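Local atomic coordinates of RNA-dependent RNA Polymerase (Bombyx mori cytoplasmic polyhedrosis virus, PDB entry 6TZ0), a protein that catalyses RNA-templated RNA synthesis in a double-stranded RNA virus, making plus strands for transcription and minus strands for genome replication. Residues E92-Q97 and E625-V630; K284-P289 and S716-V721; T367-L372 and Q383-G388; I739-R744 and A762-L767; A1060-L1065 and P1155-R1160. All blocks are in the same frame, centred on the assembly; numbering follows the deposited sequence.

Starting from the N terminus, residues 92-97 meet 625-630, and interaction 1 closes a very long loop that ties the N-terminal region to the polymerase domain. Before that loop ends, 284-289 departs to pair with 716-721, so interaction 2 crosses interaction 1 and makes a second bridge from the N-terminal region to the catalytic domain, the centres of interactions 1 and 2 lying 49 Å apart. Interaction 3 (367-372 with 383-388) is a local hairpin contained within both loops. The chain then moves on in series: interaction 4 folds 739-744 back onto the end of helix 754-766 near the middle of the molecule, and interaction 5 joins 1060-1065 to 1155-1160 within the C-terminal region.

Interaction 1 of 5, residues E92-Q97 and E625-V630; sequences ESFFKQ and EIFGQV
The backbones of Ser93 and Phe627 come within 6.0 Å at their CA atoms, where an irregular loop of 92-97 passes the turn leading into strand 628-631. The motif here is an aromatic cluster of Phe94, Phe95 and Phe627, joining the N-terminal region to the polymerase domain with no hydrogen bond between the two segments. Phe627 is the centre of it. The backbone of Phe94 lies over one face of its ring, CA standing 3.7 Å from the centroid in a CH-pi contact, while its neighbour Ile626 places CG2 over the other face. The edge of Phe627 is turned toward the face of Phe95 in a T-shaped pair, with planes 75° apart and centroids separated by 5.3 Å. Phe94 meets Phe627 obliquely instead; its CG is anti to the backbone N (chi1 -169°), and its CE1 packs 3.9 Å from CG1 of Val630. Arg500 of the neighbouring Viral structural protein 4 chain makes a cation-pi contact with Phe94, so this cluster also takes part in the subunit interface. On the Phe95 side, CZ rests 4.4 Å from CD1 of Ile626.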
# COMPACT_ATOMS: atom_id res chain seq x y z
N GLU A 92 6.58 4.02 31.98
CA GLU A 92 5.32 3.43 31.51
C GLU A 92 4.74 4.19 30.32
O GLU A 92 3.52 4.31 30.18
CB GLU A 92 4.29 3.31 32.64
CG GLU A 92 4.67 2.29 33.69
CD GLU A 92 3.68 2.21 34.82
OE1 GLU A 92 2.77 3.07 34.87
OE2 GLU A 92 3.81 1.30 35.66
N SER A 93 5.62 4.69 29.46
CA SER A 93 5.20 5.38 28.25
C SER A 93 4.93 4.41 27.12
O SER A 93 4.16 4.73 26.20
CB SER A 93 6.26 6.39 27.84
OG SER A 93 7.50 5.76 27.57
N PHE A 94 5.54 3.23 27.17
CA PHE A 94 5.36 2.18 26.18
C PHE A 94 5.79 0.88 26.86
O PHE A 94 6.25 0.89 28.00
CB PHE A 94 6.17 2.50 24.91
CG PHE A 94 5.86 1.61 23.74
CD1 PHE A 94 4.64 1.71 23.09
CD2 PHE A 94 6.78 0.69 23.29
CE1 PHE A 94 4.35 0.89 22.02
CE2 PHE A 94 6.50 -0.13 22.22
CZ PHE A 94 5.28 -0.03 21.59
N PHE A 95 5.58 -0.25 26.17
CA PHE A 95 6.12 -1.53 26.60
C PHE A 95 7.65 -1.49 26.68
O PHE A 95 8.31 -0.63 26.10
CB PHE A 95 5.73 -2.65 25.65
CG PHE A 95 4.29 -3.03 25.72
CD1 PHE A 95 3.82 -3.82 26.76
CD2 PHE A 95 3.40 -2.65 24.74
CE1 PHE A 95 2.50 -4.19 26.84
CE2 PHE A 95 2.07 -3.02 24.80
CZ PHE A 95 1.62 -3.80 25.85
N LYS A 96 8.20 -2.46 27.41
CA LYS A 96 9.64 -2.55 27.60
C LYS A 96 10.32 -2.88 26.28
O LYS A 96 9.72 -3.48 25.38
CB LYS A 96 9.95 -3.60 28.67
CG LYS A 96 11.36 -3.59 29.23
CD LYS A 96 11.52 -4.61 30.33
CE LYS A 96 12.92 -4.57 30.89
NZ LYS A 96 13.09 -5.55 31.99
N GLN A 97 11.58 -2.45 26.16
CA GLN A 97 12.37 -2.58 24.94
C GLN A 97 12.57 -4.02 24.50
O GLN A 97 12.06 -4.43 23.46
CB GLN A 97 13.73 -1.93 25.14
CG GLN A 97 14.62 -1.98 23.94
CD GLN A 97 15.98 -1.42 24.24
OE1 GLN A 97 16.26 -0.98 25.35
NE2 GLN A 97 16.85 -1.47 23.27
N GLU A 625 -4.96 3.01 22.98
CA GLU A 625 -5.85 3.11 24.13
C GLU A 625 -5.10 2.97 25.45
O GLU A 625 -5.54 3.52 26.46
CB GLU A 625 -6.94 2.04 24.04
CG GLU A 625 -7.97 2.31 22.97
CD GLU A 625 -9.00 1.21 22.87
OE1 GLU A 625 -8.82 0.17 23.54
OE2 GLU A 625 -10.00 1.39 22.15
N ILE A 626 -3.97 2.27 25.45
CA ILE A 626 -3.16 2.18 26.66
C ILE A 626 -2.36 3.46 26.85
O ILE A 626 -2.55 4.19 27.84
CB ILE A 626 -2.22 0.97 26.59
CG1 ILE A 626 -2.99 -0.32 26.34
CG2 ILE A 626 -1.45 0.85 27.87
CD1 ILE A 626 -2.08 -1.46 25.98
N PHE A 627 -1.48 3.77 25.91
CA PHE A 627 -0.42 4.74 26.12
C PHE A 627 -0.72 6.11 25.52
O PHE A 627 0.08 7.03 25.69
CB PHE A 627 0.89 4.21 25.53
CG PHE A 627 1.32 2.90 26.10
CD1 PHE A 627 1.84 2.83 27.38
CD2 PHE A 627 1.21 1.74 25.35
CE1 PHE A 627 2.23 1.62 27.91
CE2 PHE A 627 1.61 0.53 25.87
CZ PHE A 627 2.12 0.47 27.15
N GLY A 628 -1.83 6.26 24.84
CA GLY A 628 -2.19 7.56 24.28
C GLY A 628 -1.75 7.68 22.82
O GLY A 628 -2.35 7.08 21.95
N GLN A 629 -0.71 8.47 22.58
CA GLN A 629 -0.19 8.68 21.23
C GLN A 629 1.26 8.21 21.19
O GLN A 629 2.12 8.77 21.87
CB GLN A 629 -0.30 10.14 20.82
CG GLN A 629 0.12 10.38 19.40
CD GLN A 629 -0.09 11.81 18.96
OE1 GLN A 629 -0.55 12.64 19.74
NE2 GLN A 629 0.25 12.10 17.71
N VAL A 630 1.52 7.19 20.38
CA VAL A 630 2.82 6.54 20.29
C VAL A 630 3.44 6.89 18.95
O VAL A 630 2.81 6.71 17.90
CB VAL A 630 2.69 5.01 20.44
CG1 VAL A 630 4.05 4.34 20.32
CG2 VAL A 630 2.03 4.66 21.76

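Interaction 2 of 5, residues K284-P289 and S716-V721; sequences KTTSEP and SQNSIV
The flat carboxylate of Glu288 meets two flat amides, its plane turned 70° from that of Gln717 and 57° from that of Asn718, so none of these groups is stacked on another. OE1 accepts the backbone N-H of Gln717 through its syn lone pair, with OE1 and Gln717 N 3.2 Å apart and the N-H...O angle 153°. The other oxygen, OE2, lies against the end of Asn718, 3.5 Å from its CG. A bend at chi2 swings CD of Glu288 round toward the opposing loop. The Gln717 side chain runs past Glu288 in the opposite direction and puts its CD 3.5 Å from Ser287 O. The end of Asn718 also lies beside Thr286, while Lys284 NZ bends back to bond Thr285 O and passes 4.1 Å from Asn718 CB. Thr286 OG1 is held by Leu261 O of helix 257-264.

The contact joins two places where strands run out: 284-289 ends a hairpin of the N-terminal region, and 716-721 leaves strand 711-716, an edge strand of the palm sheet whose neighbour 541-548 carries the metal-binding Asp547. Glu288 is buried, and the bond from the backbone N-H of Gln717 to its OE1 would be expected to help stabilise a negative charge there, while the end of Asn718 lies beside OE2. The link is thus polar rather than greasy.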
# COMPACT_ATOMS: atom_id res chain seq x y z
N LYS A 284 18.98 -35.60 -15.09
CA LYS A 284 20.04 -34.74 -14.60
C LYS A 284 20.45 -35.17 -13.20
O LYS A 284 19.79 -35.98 -12.55
CB LYS A 284 19.60 -33.28 -14.60
CG LYS A 284 18.52 -32.97 -13.59
CD LYS A 284 18.03 -31.55 -13.72
CE LYS A 284 19.09 -30.54 -13.35
NZ LYS A 284 19.45 -30.58 -11.92
N THR A 285 21.56 -34.61 -12.73
CA THR A 285 21.99 -34.78 -11.35
C THR A 285 21.39 -33.67 -10.50
O THR A 285 21.16 -32.56 -10.99
CB THR A 285 23.51 -34.81 -11.23
OG1 THR A 285 23.88 -35.00 -9.86
CG2 THR A 285 24.15 -33.53 -11.75
N THR A 286 21.10 -33.98 -9.24
CA THR A 286 20.54 -33.01 -8.31
C THR A 286 21.46 -32.77 -7.13
O THR A 286 21.03 -32.21 -6.12
CB THR A 286 19.16 -33.45 -7.82
OG1 THR A 286 19.25 -34.73 -7.19
CG2 THR A 286 18.18 -33.52 -8.97
N SER A 287 22.72 -33.18 -7.25
CA SER A 287 23.71 -32.85 -6.24
C SER A 287 24.03 -31.36 -6.30
O SER A 287 23.87 -30.72 -7.34
CB SER A 287 24.97 -33.67 -6.46
OG SER A 287 25.57 -33.35 -7.70
N GLU A 288 24.47 -30.81 -5.18
CA GLU A 288 24.67 -29.38 -5.02
C GLU A 288 26.16 -29.05 -4.98
O GLU A 288 26.99 -29.91 -4.69
CB GLU A 288 24.00 -28.91 -3.72
CG GLU A 288 22.49 -29.09 -3.71
CD GLU A 288 21.77 -28.23 -4.71
OE1 GLU A 288 22.24 -27.11 -4.99
OE2 GLU A 288 20.72 -28.67 -5.23
N PRO A 289 26.54 -27.81 -5.30
CA PRO A 289 27.94 -27.41 -5.19
C PRO A 289 28.39 -27.33 -3.73
O PRO A 289 27.59 -27.39 -2.80
CB PRO A 289 27.98 -26.03 -5.85
CG PRO A 289 26.81 -26.02 -6.75
CD PRO A 289 25.76 -26.80 -6.05
N SER A 716 20.83 -21.99 -5.04
CA SER A 716 20.68 -23.40 -5.33
C SER A 716 21.03 -23.67 -6.78
O SER A 716 21.14 -22.77 -7.61
CB SER A 716 19.25 -23.87 -5.05
OG SER A 716 18.33 -23.25 -5.92
N GLN A 717 21.19 -24.95 -7.08
CA GLN A 717 21.36 -25.41 -8.45
C GLN A 717 20.02 -25.72 -9.11
O GLN A 717 19.89 -25.56 -10.32
CB GLN A 717 22.29 -26.63 -8.46
CG GLN A 717 22.52 -27.27 -9.81
CD GLN A 717 23.66 -28.26 -9.81
OE1 GLN A 717 24.40 -28.36 -8.84
NE2 GLN A 717 23.79 -29.02 -10.89
N ASN A 718 19.01 -26.09 -8.33
CA ASN A 718 17.80 -26.61 -8.97
C ASN A 718 16.50 -26.14 -8.32
O ASN A 718 15.49 -26.83 -8.44
CB ASN A 718 17.87 -28.13 -9.03
CG ASN A 718 18.20 -28.76 -7.70
OD1 ASN A 718 18.24 -28.09 -6.68
ND2 ASN A 718 18.49 -30.05 -7.72
N SER A 719 16.49 -24.98 -7.67
CA SER A 719 15.25 -24.47 -7.09
C SER A 719 15.30 -22.96 -7.02
O SER A 719 16.34 -22.38 -6.71
CB SER A 719 15.01 -25.05 -5.69
OG SER A 719 16.00 -24.61 -4.77
N ILE A 720 14.17 -22.32 -7.31
CA ILE A 720 14.09 -20.87 -7.41
C ILE A 720 12.74 -20.41 -6.86
O ILE A 720 11.74 -21.11 -6.98
CB ILE A 720 14.34 -20.41 -8.87
CG1 ILE A 720 14.62 -18.92 -8.95
CG2 ILE A 720 13.22 -20.85 -9.82
CD1 ILE A 720 15.94 -18.53 -8.39
N VAL A 721 12.74 -19.26 -6.18
CA VAL A 721 11.55 -18.72 -5.53
C VAL A 721 11.34 -17.29 -6.01
O VAL A 721 12.27 -16.48 -5.96
CB VAL A 721 11.67 -18.72 -3.99
CG1 VAL A 721 10.35 -18.30 -3.36
CG2 VAL A 721 12.12 -20.05 -3.44

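Interaction 3 of 5, residues T367-L372 and Q383-G388; sequences TRPAVL and QKYANG
Gln383 lies against Pro369 and Ala370 across an antiparallel hairpin, strands 370-375 and 380-384. Its CB sits 3.5 Å from Ala370 O; CG, placed between the backbone N and the carbonyl carbon (chi1 52°), comes beside Pro369 CG; CD follows at 3.7 Å from that same CG, and OE1 ends alongside it. At the tip, NE2 bonds weakly to Asp561 of helix 557-573, and OE1 weakly to Ser380 of its own strand. Pro369 is shared with Tyr385: its CB stands over the centre of the phenol ring, 3.6 Å from the centroid and 4° off the normal, a textbook CH-pi contact. Pro369 CD lies 3.6 Å from Tyr385 OH, the two side chains pointing the same way. In the ladder, Ala370 and Lys384 form a hydrogen-bonded pair, with Lys384 N giving a 3.0 Å bond to Ala370 O while the return bond from Ala370 N is weak. Val371 and Gln383 form the next, non-hydrogen-bonded pair. On the face of Ala370 and Lys384, Leu372 CD1 touches Lys384 CB. The hairpin belongs to a four-stranded antiparallel sheet with 585-591 and 598-602. Chemically, the proline packs on the tyrosine face and also against the Lys384 carbonyl and the glutamine amide, while the glutamine keeps its polar end for helix 557-573 and for Ser380 of its own strand.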
# COMPACT_ATOMS: atom_id res chain seq x y z
N THR A 367 27.02 6.86 3.12
CA THR A 367 27.39 8.27 3.12
C THR A 367 26.60 9.03 2.06
O THR A 367 25.65 8.52 1.48
CB THR A 367 28.90 8.41 2.93
OG1 THR A 367 29.29 7.73 1.73
CG2 THR A 367 29.62 7.82 4.11
N ARG A 368 27.00 10.27 1.79
CA ARG A 368 26.23 11.21 1.01
C ARG A 368 26.85 11.48 -0.35
O ARG A 368 28.06 11.30 -0.53
CB ARG A 368 26.06 12.51 1.80
CG ARG A 368 27.32 13.20 2.27
CD ARG A 368 27.73 14.38 1.44
NE ARG A 368 26.67 15.38 1.34
CZ ARG A 368 26.37 16.28 2.27
NH1 ARG A 368 27.04 16.32 3.40
NH2 ARG A 368 25.39 17.14 2.05
N PRO A 369 26.06 11.90 -1.33
CA PRO A 369 26.64 12.42 -2.57
C PRO A 369 27.10 13.85 -2.39
O PRO A 369 26.57 14.61 -1.58
CB PRO A 369 25.47 12.35 -3.55
CG PRO A 369 24.28 12.48 -2.71
CD PRO A 369 24.60 11.78 -1.43
N ALA A 370 28.12 14.22 -3.16
CA ALA A 370 28.58 15.60 -3.15
C ALA A 370 27.54 16.50 -3.82
O ALA A 370 27.11 16.24 -4.94
CB ALA A 370 29.92 15.72 -3.87
N VAL A 371 27.13 17.54 -3.11
CA VAL A 371 26.09 18.45 -3.59
C VAL A 371 26.73 19.43 -4.56
O VAL A 371 27.63 20.17 -4.18
CB VAL A 371 25.43 19.18 -2.41
CG1 VAL A 371 24.51 20.27 -2.91
CG2 VAL A 371 24.66 18.21 -1.58
N LEU A 372 26.25 19.44 -5.80
CA LEU A 372 26.83 20.28 -6.84
C LEU A 372 26.10 21.60 -7.01
O LEU A 372 26.74 22.63 -7.22
CB LEU A 372 26.84 19.53 -8.17
CG LEU A 372 27.70 18.28 -8.26
CD1 LEU A 372 27.46 17.60 -9.59
CD2 LEU A 372 29.16 18.61 -8.09
N GLN A 383 23.31 16.64 -7.44
CA GLN A 383 24.28 15.95 -6.60
C GLN A 383 24.82 14.72 -7.33
O GLN A 383 24.21 14.21 -8.26
CB GLN A 383 23.65 15.60 -5.26
CG GLN A 383 22.35 14.87 -5.40
CD GLN A 383 21.66 14.67 -4.08
OE1 GLN A 383 22.17 15.08 -3.04
NE2 GLN A 383 20.50 14.05 -4.11
N LYS A 384 25.98 14.26 -6.87
CA LYS A 384 26.73 13.23 -7.57
C LYS A 384 27.62 12.53 -6.56
O LYS A 384 28.10 13.15 -5.61
CB LYS A 384 27.56 13.86 -8.70
CG LYS A 384 28.20 12.89 -9.67
CD LYS A 384 28.91 13.64 -10.77
CE LYS A 384 29.36 12.70 -11.87
NZ LYS A 384 30.41 11.76 -11.42
N TYR A 385 27.83 11.23 -6.76
CA TYR A 385 28.62 10.44 -5.83
C TYR A 385 30.09 10.44 -6.20
O TYR A 385 30.45 10.37 -7.38
CB TYR A 385 28.10 9.00 -5.77
CG TYR A 385 26.87 8.86 -4.92
CD1 TYR A 385 26.98 8.72 -3.54
CD2 TYR A 385 25.61 8.92 -5.48
CE1 TYR A 385 25.87 8.61 -2.76
CE2 TYR A 385 24.49 8.80 -4.70
CZ TYR A 385 24.63 8.66 -3.34
OH TYR A 385 23.51 8.56 -2.56
N ALA A 386 30.94 10.52 -5.18
CA ALA A 386 32.38 10.44 -5.40
C ALA A 386 32.80 9.00 -5.70
O ALA A 386 33.32 8.71 -6.78
CB ALA A 386 33.13 10.98 -4.18
N ASN A 387 32.55 8.10 -4.76
CA ASN A 387 32.85 6.68 -4.92
C ASN A 387 32.08 5.91 -3.86
O ASN A 387 31.72 6.47 -2.82
CB ASN A 387 34.36 6.41 -4.79
CG ASN A 387 34.75 5.05 -5.31
OD1 ASN A 387 33.91 4.27 -5.77
ND2 ASN A 387 36.04 4.75 -5.25
N GLY A 388 31.81 4.64 -4.14
CA GLY A 388 31.04 3.83 -3.22
C GLY A 388 29.83 3.20 -3.88
O GLY A 388 29.80 3.06 -5.10

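Interaction 4 of 5, residues I739-R744 and A762-L767; sequences ISLWTR and ALIDDL
Ile739 and Leu741 reach across to Leu763 and Leu767, and these four side chains carry the contact. Ile739 CG2 lies 3.8 Å from Leu763 CD2, while its CB lies the same distance from Leu767 CD2; the isoleucine slides past both leucines in the opposite direction. Its CD1 goes further, crossing Asp766 at about a right angle to reach CB of that residue at 3.6 Å. Leu741 has CG anti to its carbonyl carbon (chi1 -64°), and from there CD2 packs 3.7 Å from Leu763 CB and also meets CD1 of Ile764. Leu741 and Leu767 approach tip to tip, Leu741 CG standing 3.9 Å from Leu767 CD1. No hydrogen bond spans the two segments.

The partners sit on the last turn of helix 754-766: Leu763 and Leu767 are four residues apart and thus project to one side, Leu767 being the first residue to leave helical geometry. The loop of 739-744 precedes this helix in the chain and folds back over its end. Within the loop, Ser740 OG and Thr743 OG1 are hydrogen-bonded. Leu741 CB lies over one face of the neighbouring Trp742 ring, and Trp742 NE1 is bonded to Thr215 OG1 of helix 206-218. Helix 774-786 backs the helix side, Leu777 touching both Ile764 and Leu767, and Arg744 forms a salt bridge to Glu759 one turn before Leu763.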
# COMPACT_ATOMS: atom_id res chain seq x y z
N ILE A 739 -3.55 -20.42 1.70
CA ILE A 739 -4.95 -20.09 1.44
C ILE A 739 -5.77 -20.64 2.59
O ILE A 739 -5.75 -21.85 2.85
CB ILE A 739 -5.42 -20.66 0.10
CG1 ILE A 739 -4.61 -20.04 -1.03
CG2 ILE A 739 -6.91 -20.42 -0.09
CD1 ILE A 739 -4.74 -20.78 -2.30
N SER A 740 -6.50 -19.77 3.27
CA SER A 740 -7.28 -20.15 4.44
C SER A 740 -8.75 -20.15 4.06
O SER A 740 -9.33 -19.10 3.78
CB SER A 740 -7.03 -19.20 5.60
OG SER A 740 -7.73 -19.62 6.75
N LEU A 741 -9.35 -21.33 4.07
CA LEU A 741 -10.78 -21.45 3.82
C LEU A 741 -11.62 -21.07 5.02
O LEU A 741 -12.85 -21.08 4.92
CB LEU A 741 -11.12 -22.89 3.41
CG LEU A 741 -10.54 -23.44 2.11
CD1 LEU A 741 -10.89 -24.91 1.96
CD2 LEU A 741 -11.05 -22.65 0.93
N TRP A 742 -11.02 -20.74 6.16
CA TRP A 742 -11.75 -20.67 7.41
C TRP A 742 -11.57 -19.39 8.20
O TRP A 742 -12.44 -19.07 9.02
CB TRP A 742 -11.37 -21.87 8.31
CG TRP A 742 -11.51 -23.18 7.58
CD1 TRP A 742 -10.48 -23.98 7.15
CD2 TRP A 742 -12.71 -23.79 7.13
NE1 TRP A 742 -10.99 -25.08 6.49
CE2 TRP A 742 -12.35 -24.98 6.47
CE3 TRP A 742 -14.06 -23.46 7.24
CZ2 TRP A 742 -13.30 -25.83 5.91
CZ3 TRP A 742 -15.00 -24.31 6.69
CH2 TRP A 742 -14.61 -25.48 6.04
N THR A 743 -10.48 -18.64 8.01
CA THR A 743 -10.23 -17.42 8.75
C THR A 743 -10.24 -16.22 7.81
O THR A 743 -10.23 -16.36 6.59
CB THR A 743 -8.91 -17.50 9.51
OG1 THR A 743 -7.83 -17.62 8.58
CG2 THR A 743 -8.89 -18.70 10.43
N ARG A 744 -10.27 -15.02 8.41
CA ARG A 744 -10.27 -13.77 7.65
C ARG A 744 -9.29 -12.77 8.24
O ARG A 744 -8.69 -12.99 9.30
CB ARG A 744 -11.65 -13.11 7.61
CG ARG A 744 -12.66 -13.82 6.79
CD ARG A 744 -13.97 -13.08 6.79
NE ARG A 744 -13.86 -11.81 6.09
CZ ARG A 744 -14.02 -11.67 4.78
NH1 ARG A 744 -14.31 -12.72 4.03
NH2 ARG A 744 -13.91 -10.47 4.22
N ALA A 762 -13.95 -18.92 -5.41
CA ALA A 762 -12.67 -18.33 -5.77
C ALA A 762 -11.52 -18.92 -4.95
O ALA A 762 -10.44 -19.18 -5.49
CB ALA A 762 -12.71 -16.81 -5.60
N LEU A 763 -11.75 -19.18 -3.66
CA LEU A 763 -10.70 -19.80 -2.85
C LEU A 763 -10.45 -21.25 -3.23
O LEU A 763 -9.30 -21.71 -3.21
CB LEU A 763 -11.07 -19.69 -1.37
CG LEU A 763 -11.03 -18.31 -0.74
CD1 LEU A 763 -11.64 -18.36 0.62
CD2 LEU A 763 -9.60 -17.83 -0.64
N ILE A 764 -11.51 -21.98 -3.57
CA ILE A 764 -11.38 -23.35 -4.06
C ILE A 764 -10.63 -23.39 -5.39
O ILE A 764 -9.77 -24.25 -5.60
CB ILE A 764 -12.78 -24.00 -4.15
CG1 ILE A 764 -13.32 -24.31 -2.75
CG2 ILE A 764 -12.79 -25.23 -5.01
CD1 ILE A 764 -12.47 -25.24 -1.95
N ASP A 765 -10.90 -22.42 -6.27
CA ASP A 765 -10.16 -22.35 -7.53
C ASP A 765 -8.72 -21.92 -7.32
O ASP A 765 -7.84 -22.29 -8.11
CB ASP A 765 -10.87 -21.40 -8.49
CG ASP A 765 -12.19 -21.94 -8.97
OD1 ASP A 765 -12.35 -23.17 -9.00
OD2 ASP A 765 -13.08 -21.13 -9.30
N ASP A 766 -8.44 -21.14 -6.27
CA ASP A 766 -7.05 -20.82 -5.95
C ASP A 766 -6.30 -22.02 -5.38
O ASP A 766 -5.08 -22.10 -5.54
CB ASP A 766 -6.96 -19.67 -4.95
CG ASP A 766 -7.43 -18.36 -5.52
OD1 ASP A 766 -7.38 -18.20 -6.75
OD2 ASP A 766 -7.85 -17.49 -4.74
N LEU A 767 -6.99 -22.94 -4.71
CA LEU A 767 -6.36 -24.15 -4.18
C LEU A 767 -6.34 -25.31 -5.16
O LEU A 767 -6.38 -26.45 -4.71
CB LEU A 767 -7.09 -24.61 -2.92
CG LEU A 767 -6.93 -23.96 -1.56
CD1 LEU A 767 -7.97 -24.55 -0.64
CD2 LEU A 767 -5.55 -24.25 -1.04

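Interaction 5 of 5, residues A1060-L1065 and P1155-R1160; sequences ALLGGL and PVSAER
The end of helix 1054-1062 meets a short 3-10 turn, 1155-1158, where Leu1062 touches Ser1157 and Ala1158. Leu1062 does this with a single branch: CD1, placed by a chi2 of -52°, lies 3.4 Å from Ser1157 OG and 3.8 Å from Ala1158 CB. In the other direction Ser1157 CB packs 3.4 Å from the carbonyl O of Leu1062. The serine hydroxyl is engaged on its own side, with hydrogen bonds to Asn1154 O and Ser1152 OG.

Both pieces belong to the C-terminal region, which in reoviral polymerases forms the bracelet-like part of the cage around the catalytic core. Here the helix stops at Gly1063, whose phi of 93° turns the chain out of helical geometry toward Leu1065. Around that end Arg1160 extends across: its CG lies between the backbone N and the carbonyl carbon (chi1 78°), a bend at chi2 turns CD, and the guanidinium lies by the helix end. Leu1061 O then sits over one face of the guanidinium, 3.2 Å from NH2 but at a poor angle for a hydrogen bond, and Ala1060 O lies near the plane at its edge. A positive group beside helix-end carbonyls would be expected to gain some electrostatic attraction. Arg1160 NE adds a long, weak ion pair with Asp1032, while helix 1174-1188 backs Leu1062 through Ile1186.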
# COMPACT_ATOMS: atom_id res chain seq x y z
N ALA A 1060 -2.68 -33.85 -21.22
CA ALA A 1060 -2.35 -34.76 -22.30
C ALA A 1060 -3.39 -34.77 -23.42
O ALA A 1060 -3.08 -35.23 -24.52
CB ALA A 1060 -2.19 -36.17 -21.75
N LEU A 1061 -4.61 -34.33 -23.15
CA LEU A 1061 -5.62 -34.25 -24.19
C LEU A 1061 -5.73 -32.88 -24.83
O LEU A 1061 -5.72 -32.77 -26.06
CB LEU A 1061 -7.00 -34.66 -23.65
CG LEU A 1061 -7.28 -36.11 -23.31
CD1 LEU A 1061 -8.67 -36.19 -22.74
CD2 LEU A 1061 -7.16 -36.98 -24.52
N LEU A 1062 -5.84 -31.82 -24.03
CA LEU A 1062 -6.11 -30.49 -24.57
C LEU A 1062 -4.84 -29.71 -24.86
O LEU A 1062 -4.87 -28.81 -25.71
CB LEU A 1062 -6.97 -29.67 -23.60
CG LEU A 1062 -8.49 -29.85 -23.56
CD1 LEU A 1062 -9.10 -29.73 -24.94
CD2 LEU A 1062 -8.90 -31.13 -22.88
N GLY A 1063 -3.75 -30.00 -24.17
CA GLY A 1063 -2.50 -29.30 -24.37
C GLY A 1063 -2.35 -28.12 -23.44
O GLY A 1063 -3.15 -27.88 -22.53
N GLY A 1064 -1.29 -27.36 -23.69
CA GLY A 1064 -0.96 -26.23 -22.85
C GLY A 1064 -1.50 -24.92 -23.37
O GLY A 1064 -2.16 -24.84 -24.39
N LEU A 1065 -1.19 -23.87 -22.63
CA LEU A 1065 -1.70 -22.54 -22.92
C LEU A 1065 -0.71 -21.76 -23.77
O LEU A 1065 0.51 -21.89 -23.61
CB LEU A 1065 -2.01 -21.81 -21.61
CG LEU A 1065 -0.96 -21.17 -20.69
CD1 LEU A 1065 -1.68 -20.43 -19.59
CD2 LEU A 1065 0.04 -22.14 -20.09
N PRO A 1155 -11.02 -22.85 -26.70
CA PRO A 1155 -11.91 -23.98 -27.03
C PRO A 1155 -11.57 -24.68 -28.33
O PRO A 1155 -12.13 -25.75 -28.59
CB PRO A 1155 -13.29 -23.31 -27.12
CG PRO A 1155 -13.16 -22.08 -26.29
CD PRO A 1155 -11.77 -21.61 -26.50
N VAL A 1156 -10.68 -24.12 -29.16
CA VAL A 1156 -10.31 -24.75 -30.42
C VAL A 1156 -9.44 -25.98 -30.17
O VAL A 1156 -9.41 -26.89 -31.01
CB VAL A 1156 -9.62 -23.68 -31.30
CG1 VAL A 1156 -9.23 -24.20 -32.68
CG2 VAL A 1156 -10.52 -22.47 -31.46
N SER A 1157 -8.81 -26.08 -29.00
CA SER A 1157 -7.97 -27.23 -28.68
C SER A 1157 -8.75 -28.53 -28.50
O SER A 1157 -8.12 -29.59 -28.38
CB SER A 1157 -7.17 -26.94 -27.42
OG SER A 1157 -8.02 -26.83 -26.30
N ALA A 1158 -10.08 -28.48 -28.47
CA ALA A 1158 -10.89 -29.68 -28.35
C ALA A 1158 -11.48 -30.15 -29.67
O ALA A 1158 -12.22 -31.14 -29.67
CB ALA A 1158 -12.03 -29.43 -27.36
N GLU A 1159 -11.17 -29.49 -30.79
CA GLU A 1159 -11.80 -29.88 -32.05
C GLU A 1159 -11.20 -31.16 -32.61
O GLU A 1159 -11.82 -31.78 -33.48
CB GLU A 1159 -11.71 -28.76 -33.08
CG GLU A 1159 -10.33 -28.47 -33.67
CD GLU A 1159 -10.09 -29.14 -35.02
OE1 GLU A 1159 -11.07 -29.51 -35.69
OE2 GLU A 1159 -8.91 -29.28 -35.40
N ARG A 1160 -10.03 -31.58 -32.13
CA ARG A 1160 -9.45 -32.82 -32.60
C ARG A 1160 -10.03 -34.03 -31.88
O ARG A 1160 -9.77 -35.16 -32.30
CB ARG A 1160 -7.92 -32.77 -32.44
CG ARG A 1160 -7.37 -33.00 -31.04
CD ARG A 1160 -6.76 -34.39 -30.98
NE ARG A 1160 -6.32 -34.81 -29.66
CZ ARG A 1160 -5.09 -34.68 -29.21
NH1 ARG A 1160 -4.16 -34.13 -29.96
NH2 ARG A 1160 -4.79 -35.12 -27.99